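Local coordinates for protein trans-isoprenyl diphosphate synthase (Caulobacter crescentus, PDB 3OYR) that probably joins isopentenyl diphosphate units to an allylic diphosphate to build octaprenyl diphosphate, the precursor of the ubiquinone and menaquinone side chains, at residues S160-A164 with A190-L195; A248-F252 with D289-R294. Residue numbers count along the deposited sequence, not the author numbering.

Contact 1 of 2, residues S160-A164 with A190-L195; sequences SRVIA and AKTAEL. With DMA (dimethylallyl diphosphate), chain G.
Part of the wall of the dimethylallyl diphosphate pockets is formed here, where helices 150-173 and 181-206 run antiparallel through the middle of the all-helical bundle. The short axes of 160-164 and 190-195 approach to 7.7 Å with 160° between their directions, and I163 sits opposite K191, CA to CA 4.2 Å. At this point backbone meets backbone: I163 CA makes a CA-H...O contact with A190 O at 3.6 Å. V162 (t) points across, its CG1 3.7 Å from both A190 CB and E194 CG; I163 (m, t) runs alongside and sets CD1 4.0 Å from L195 CB. The E194 carboxylate is held by salt bridges to R218 and R158.

Helix 190-195 opens into a wider pi-type turn at 190-193, with T192 at phi -127°. K191 points away from 160-164, extended from chi2 onward (chi1 86°), and its NZ gives a weak 3.4 Å hydrogen bond to DMA O1 besides one to Q170. Its carbonyl reaches the isoprenoid end, K191 O to DMA C4 3.2 Å. T192, hydrogen-bonded through OG1 to Q229, touches a second DMA. A tight helix pair whose irregular turn faces the bound allylic diphosphate suits the central cavity of the trans-isoprenyl diphosphate synthase fold.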
loop_
_atom_site.group_PDB
_atom_site.type_symbol
_atom_site.label_atom_id
_atom_site.label_comp_id
_atom_site.label_asym_id
_atom_site.label_seq_id
_atom_site.Cartn_x
_atom_site.Cartn_y
_atom_site.Cartn_z
ATOM N N SER B 160 7.440 -3.752 -4.453
ATOM C CA SER B 160 6.166 -3.662 -3.752
ATOM C C SER B 160 5.037 -4.394 -4.463
ATOM O O SER B 160 4.153 -4.965 -3.801
ATOM C CB SER B 160 5.750 -2.216 -3.520
ATOM O OG SER B 160 6.755 -1.513 -2.820
ATOM N N ARG B 161 5.075 -4.390 -5.794
ATOM C CA ARG B 161 4.085 -5.091 -6.592
ATOM C C ARG B 161 4.251 -6.596 -6.420
ATOM O O ARG B 161 3.270 -7.320 -6.253
ATOM C CB ARG B 161 4.219 -4.672 -8.056
ATOM C CG ARG B 161 3.204 -5.288 -9.019
ATOM C CD ARG B 161 3.850 -6.392 -9.845
ATOM N NE ARG B 161 5.000 -5.884 -10.607
ATOM C CZ ARG B 161 5.864 -6.649 -11.262
ATOM N NH1 ARG B 161 5.743 -7.971 -11.236
ATOM N NH2 ARG B 161 6.859 -6.091 -11.933
ATOM N N VAL B 162 5.503 -7.028 -6.417
ATOM C CA VAL B 162 5.882 -8.425 -6.334
ATOM C C VAL B 162 5.533 -9.013 -4.958
ATOM O O VAL B 162 5.042 -10.146 -4.862
ATOM C CB VAL B 162 7.366 -8.582 -6.727
ATOM C CG1 VAL B 162 7.917 -9.912 -6.303
ATOM C CG2 VAL B 162 7.491 -8.469 -8.224
ATOM N N ILE B 163 5.721 -8.217 -3.907
ATOM C CA ILE B 163 5.227 -8.596 -2.581
ATOM C C ILE B 163 3.734 -8.896 -2.590
ATOM O O ILE B 163 3.319 -9.936 -2.097
ATOM C CB ILE B 163 5.551 -7.512 -1.518
ATOM C CG1 ILE B 163 7.064 -7.446 -1.300
ATOM C CG2 ILE B 163 4.860 -7.805 -0.206
ATOM C CD1 ILE B 163 7.548 -6.130 -0.741
ATOM N N ALA B 164 2.930 -7.996 -3.162
ATOM C CA ALA B 164 1.483 -8.212 -3.208
ATOM C C ALA B 164 1.107 -9.492 -3.968
ATOM O O ALA B 164 0.236 -10.252 -3.524
ATOM C CB ALA B 164 0.796 -7.020 -3.806
ATOM N N ALA B 190 8.935 -13.990 -3.774
ATOM C CA ALA B 190 8.146 -12.808 -4.079
ATOM C C ALA B 190 7.795 -12.029 -2.820
ATOM O O ALA B 190 8.022 -10.829 -2.755
ATOM C CB ALA B 190 6.879 -13.194 -4.851
ATOM N N LYS B 191 7.267 -12.721 -1.815
ATOM C CA LYS B 191 6.726 -12.044 -0.661
ATOM C C LYS B 191 7.802 -11.581 0.317
ATOM O O LYS B 191 7.553 -10.654 1.081
ATOM C CB LYS B 191 5.701 -12.924 0.049
ATOM C CG LYS B 191 6.313 -13.875 1.059
ATOM C CD LYS B 191 5.253 -14.452 1.968
ATOM C CE LYS B 191 5.868 -15.548 2.828
ATOM N NZ LYS B 191 4.856 -16.099 3.791
ATOM N N THR B 192 8.982 -12.209 0.290
ATOM C CA THR B 192 10.022 -11.878 1.269
ATOM C C THR B 192 11.366 -11.540 0.660
ATOM O O THR B 192 11.965 -10.530 1.015
ATOM C CB THR B 192 10.186 -12.991 2.317
ATOM O OG1 THR B 192 8.935 -13.176 3.007
ATOM C CG2 THR B 192 11.284 -12.634 3.329
ATOM N N ALA B 193 11.853 -12.376 -0.253
ATOM C CA ALA B 193 13.220 -12.196 -0.741
ATOM C C ALA B 193 13.390 -10.951 -1.632
ATOM O O ALA B 193 14.451 -10.331 -1.634
ATOM C CB ALA B 193 13.713 -13.457 -1.440
ATOM N N GLU B 194 12.334 -10.579 -2.355
ATOM C CA GLU B 194 12.383 -9.444 -3.271
ATOM C C GLU B 194 12.652 -8.079 -2.612
ATOM O O GLU B 194 13.399 -7.264 -3.157
ATOM C CB GLU B 194 11.092 -9.362 -4.077
ATOM C CG GLU B 194 11.309 -8.812 -5.459
ATOM C CD GLU B 194 11.965 -9.835 -6.362
ATOM O OE1 GLU B 194 11.454 -10.971 -6.506
ATOM O OE2 GLU B 194 13.009 -9.503 -6.925
ATOM N N LEU B 195 12.066 -7.836 -1.445
ATOM C CA LEU B 195 12.302 -6.596 -0.678
ATOM C C LEU B 195 13.786 -6.493 -0.194
ATOM O O LEU B 195 14.427 -5.410 -0.271
ATOM C CB LEU B 195 11.311 -6.477 0.491
ATOM C CG LEU B 195 11.289 -5.102 1.161
ATOM C CD1 LEU B 195 11.198 -3.967 0.124
ATOM C CD2 LEU B 195 10.147 -5.027 2.124
HETATM C C1 DMA G . 5.326 -12.772 5.101
HETATM O O1 DMA G . 5.912 -13.734 5.969
HETATM C C2 DMA G . 5.057 -11.455 5.759
HETATM C C3 DMA G . 5.296 -10.285 5.155
HETATM C C4 DMA G . 5.850 -10.159 3.771
HETATM C C5 DMA G . 4.981 -9.045 5.923
HETATM P PA DMA G . 5.225 -14.349 7.314
HETATM O O1A DMA G . 5.932 -15.657 7.505
HETATM O O2A DMA G . 3.722 -14.290 7.286
HETATM O O3A DMA G . 5.807 -13.280 8.378
HETATM P PB DMA G . 5.446 -13.195 9.951
HETATM O O1B DMA G . 6.433 -12.122 10.330
HETATM O O2B DMA G . 5.715 -14.572 10.509
HETATM O O3B DMA G . 3.984 -12.826 10.064
#

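Contact 2 of 2, residues A248-F252 with D289-R294; sequences AGDDF and DFRRAR
In this all-helical isoprenoid synthase fold, the turn leading into short helix 250-254, shortly after helix 211-238, which carries D232 and D236, packs against helix 287-299. A248 and G249 are loop, with G249 as N-cap, and helix begins at D250; 289-294 is regular helix, with A293 N to D289 O 3.0 Å and R294 N to F290 O 2.8 Å. The closest CA pair is G249 and F290, 6.7 Å apart.

Two CH-pi contacts organise the interface. G249 CA lies over a face of the F290 ring, 3.9 Å from its centroid, and A293 CB covers a face of the F252 ring, also 3.9 Å from its centroid. Both phenylalanines are t at chi1 (chi2 61° for F290, 75° for F252). G249 has phi/psi 94/3, where a CB would jam against the preceding carbonyl and also press on F290 CE1.

Van der Waals packing fills the rest: F252 CD2 meets F290 CB at 3.8 Å, while F252 CE2 lies against backbone, 3.5 Å from both D289 C and F290 N. A248 CB stands 4.4 Å from F290 CZ and 3.8 Å from R294 NH1. Y237 packs on both phenylalanines.

The polar groups find their partners outside the pair. D236, which binds calcium in a structure of this protein but has no ion in this chain, accepts a hydrogen bond from D251 N and is backbone-bonded to G249. D250 is hydrogen-bonded to S111 OG and salt-bridged to R253, and D289 OD1 is hydrogen-bonded to T286 N. R294 NE hydrogen-bonds to Y237 O.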
loop_
_atom_site.group_PDB
_atom_site.type_symbol
_atom_site.label_atom_id
_atom_site.label_comp_id
_atom_site.label_asym_id
_atom_site.label_seq_id
_atom_site.Cartn_x
_atom_site.Cartn_y
_atom_site.Cartn_z
ATOM N N ALA B 248 4.522 -18.362 17.898
ATOM C CA ALA B 248 4.903 -19.635 17.289
ATOM C C ALA B 248 3.635 -20.387 16.939
ATOM O O ALA B 248 2.706 -20.422 17.739
ATOM C CB ALA B 248 5.762 -20.463 18.257
ATOM N N GLY B 249 3.575 -20.960 15.738
ATOM C CA GLY B 249 2.395 -21.718 15.324
ATOM C C GLY B 249 1.325 -20.972 14.543
ATOM O O GLY B 249 0.280 -21.553 14.213
ATOM N N ASP B 250 1.569 -19.696 14.242
ATOM C CA ASP B 250 0.657 -18.928 13.376
ATOM C C ASP B 250 0.381 -19.621 12.036
ATOM O O ASP B 250 -0.773 -19.720 11.659
ATOM C CB ASP B 250 1.141 -17.485 13.150
ATOM C CG ASP B 250 0.686 -16.522 14.253
ATOM O OD1 ASP B 250 -0.073 -16.949 15.155
ATOM O OD2 ASP B 250 1.090 -15.331 14.210
ATOM N N ASP B 251 1.424 -20.118 11.352
ATOM C CA ASP B 251 1.260 -20.812 10.059
ATOM C C ASP B 251 0.361 -22.031 10.228
ATOM O O ASP B 251 -0.619 -22.183 9.494
ATOM C CB ASP B 251 2.601 -21.254 9.438
ATOM C CG ASP B 251 3.547 -20.078 9.106
ATOM O OD1 ASP B 251 3.091 -18.929 8.880
ATOM O OD2 ASP B 251 4.773 -20.324 9.071
ATOM N N PHE B 252 0.689 -22.875 11.210
ATOM C CA PHE B 252 -0.090 -24.072 11.488
ATOM C C PHE B 252 -1.551 -23.754 11.808
ATOM O O PHE B 252 -2.456 -24.334 11.208
ATOM C CB PHE B 252 0.538 -24.937 12.595
ATOM C CG PHE B 252 -0.211 -26.225 12.835
ATOM C CD1 PHE B 252 -0.099 -27.285 11.933
ATOM C CD2 PHE B 252 -1.061 -26.363 13.932
ATOM C CE1 PHE B 252 -0.813 -28.470 12.119
ATOM C CE2 PHE B 252 -1.777 -27.546 14.134
ATOM C CZ PHE B 252 -1.649 -28.606 13.230
ATOM N N ASP B 289 -3.193 -30.047 18.646
ATOM C CA ASP B 289 -2.786 -30.326 17.265
ATOM C C ASP B 289 -1.444 -29.662 16.911
ATOM O O ASP B 289 -0.634 -30.256 16.189
ATOM C CB ASP B 289 -3.877 -29.906 16.263
ATOM C CG ASP B 289 -5.109 -30.812 16.305
ATOM O OD1 ASP B 289 -6.213 -30.295 16.563
ATOM O OD2 ASP B 289 -4.986 -32.035 16.078
ATOM N N PHE B 290 -1.211 -28.449 17.430
ATOM C CA PHE B 290 0.057 -27.749 17.204
ATOM C C PHE B 290 1.247 -28.449 17.859
ATOM O O PHE B 290 2.285 -28.619 17.219
ATOM C CB PHE B 290 0.007 -26.257 17.588
ATOM C CG PHE B 290 1.357 -25.575 17.519
ATOM C CD1 PHE B 290 2.063 -25.507 16.313
ATOM C CD2 PHE B 290 1.939 -25.037 18.662
ATOM C CE1 PHE B 290 3.327 -24.921 16.253
ATOM C CE2 PHE B 290 3.196 -24.431 18.608
ATOM C CZ PHE B 290 3.892 -24.371 17.399
ATOM N N ARG B 291 1.094 -28.847 19.121
ATOM C CA ARG B 291 2.141 -29.581 19.838
ATOM C C ARG B 291 2.511 -30.887 19.138
ATOM O O ARG B 291 3.687 -31.238 19.076
ATOM C CB ARG B 291 1.734 -29.862 21.288
ATOM C CG ARG B 291 2.157 -28.788 22.292
ATOM C CD ARG B 291 1.075 -27.729 22.511
ATOM N NE ARG B 291 -0.175 -28.300 23.026
ATOM C CZ ARG B 291 -1.152 -27.600 23.603
ATOM N NH1 ARG B 291 -1.036 -26.286 23.763
ATOM N NH2 ARG B 291 -2.246 -28.219 24.031
ATOM N N ARG B 292 1.503 -31.583 18.609
ATOM C CA ARG B 292 1.705 -32.797 17.818
ATOM C C ARG B 292 2.471 -32.512 16.518
ATOM O O ARG B 292 3.378 -33.265 16.145
ATOM C CB ARG B 292 0.363 -33.466 17.504
ATOM N N ALA B 293 2.111 -31.418 15.845
ATOM C CA ALA B 293 2.769 -31.007 14.601
ATOM C C ALA B 293 4.226 -30.586 14.817
ATOM O O ALA B 293 5.114 -31.031 14.085
ATOM C CB ALA B 293 1.981 -29.890 13.921
ATOM N N ARG B 294 4.454 -29.742 15.828
ATOM C CA ARG B 294 5.791 -29.283 16.223
ATOM C C ARG B 294 6.754 -30.446 16.491
ATOM O O ARG B 294 7.911 -30.406 16.066
ATOM C CB ARG B 294 5.695 -28.328 17.433
ATOM C CG ARG B 294 6.965 -28.189 18.280
ATOM C CD ARG B 294 6.752 -27.293 19.497
ATOM N NE ARG B 294 7.095 -25.904 19.189
ATOM C CZ ARG B 294 7.009 -24.881 20.039
ATOM N NH1 ARG B 294 7.351 -23.657 19.638
ATOM N NH2 ARG B 294 6.581 -25.070 21.285
#

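Overall arrangement
Both contacts are buried, yet they sit differently: contact 1 has its centre about 9 Å from the centre of the chain, contact 2 about 21 Å, and the two centres are 26 Å apart. They share no helix, although helix 211-238 packs beside both. Contact 1 joins two long helices with mainly aliphatic side chains and close backbone, and it meets a bound allylic diphosphate directly; S160, R161 and A164 also touch the second subunit. Contact 2 sets the turn at the start of short helix 250-254 against helix 287-299 through aromatic rings, with no other protein chain on its segments, and lies about 9 Å from bound calcium and dimethylallyl diphosphate, measured from G249.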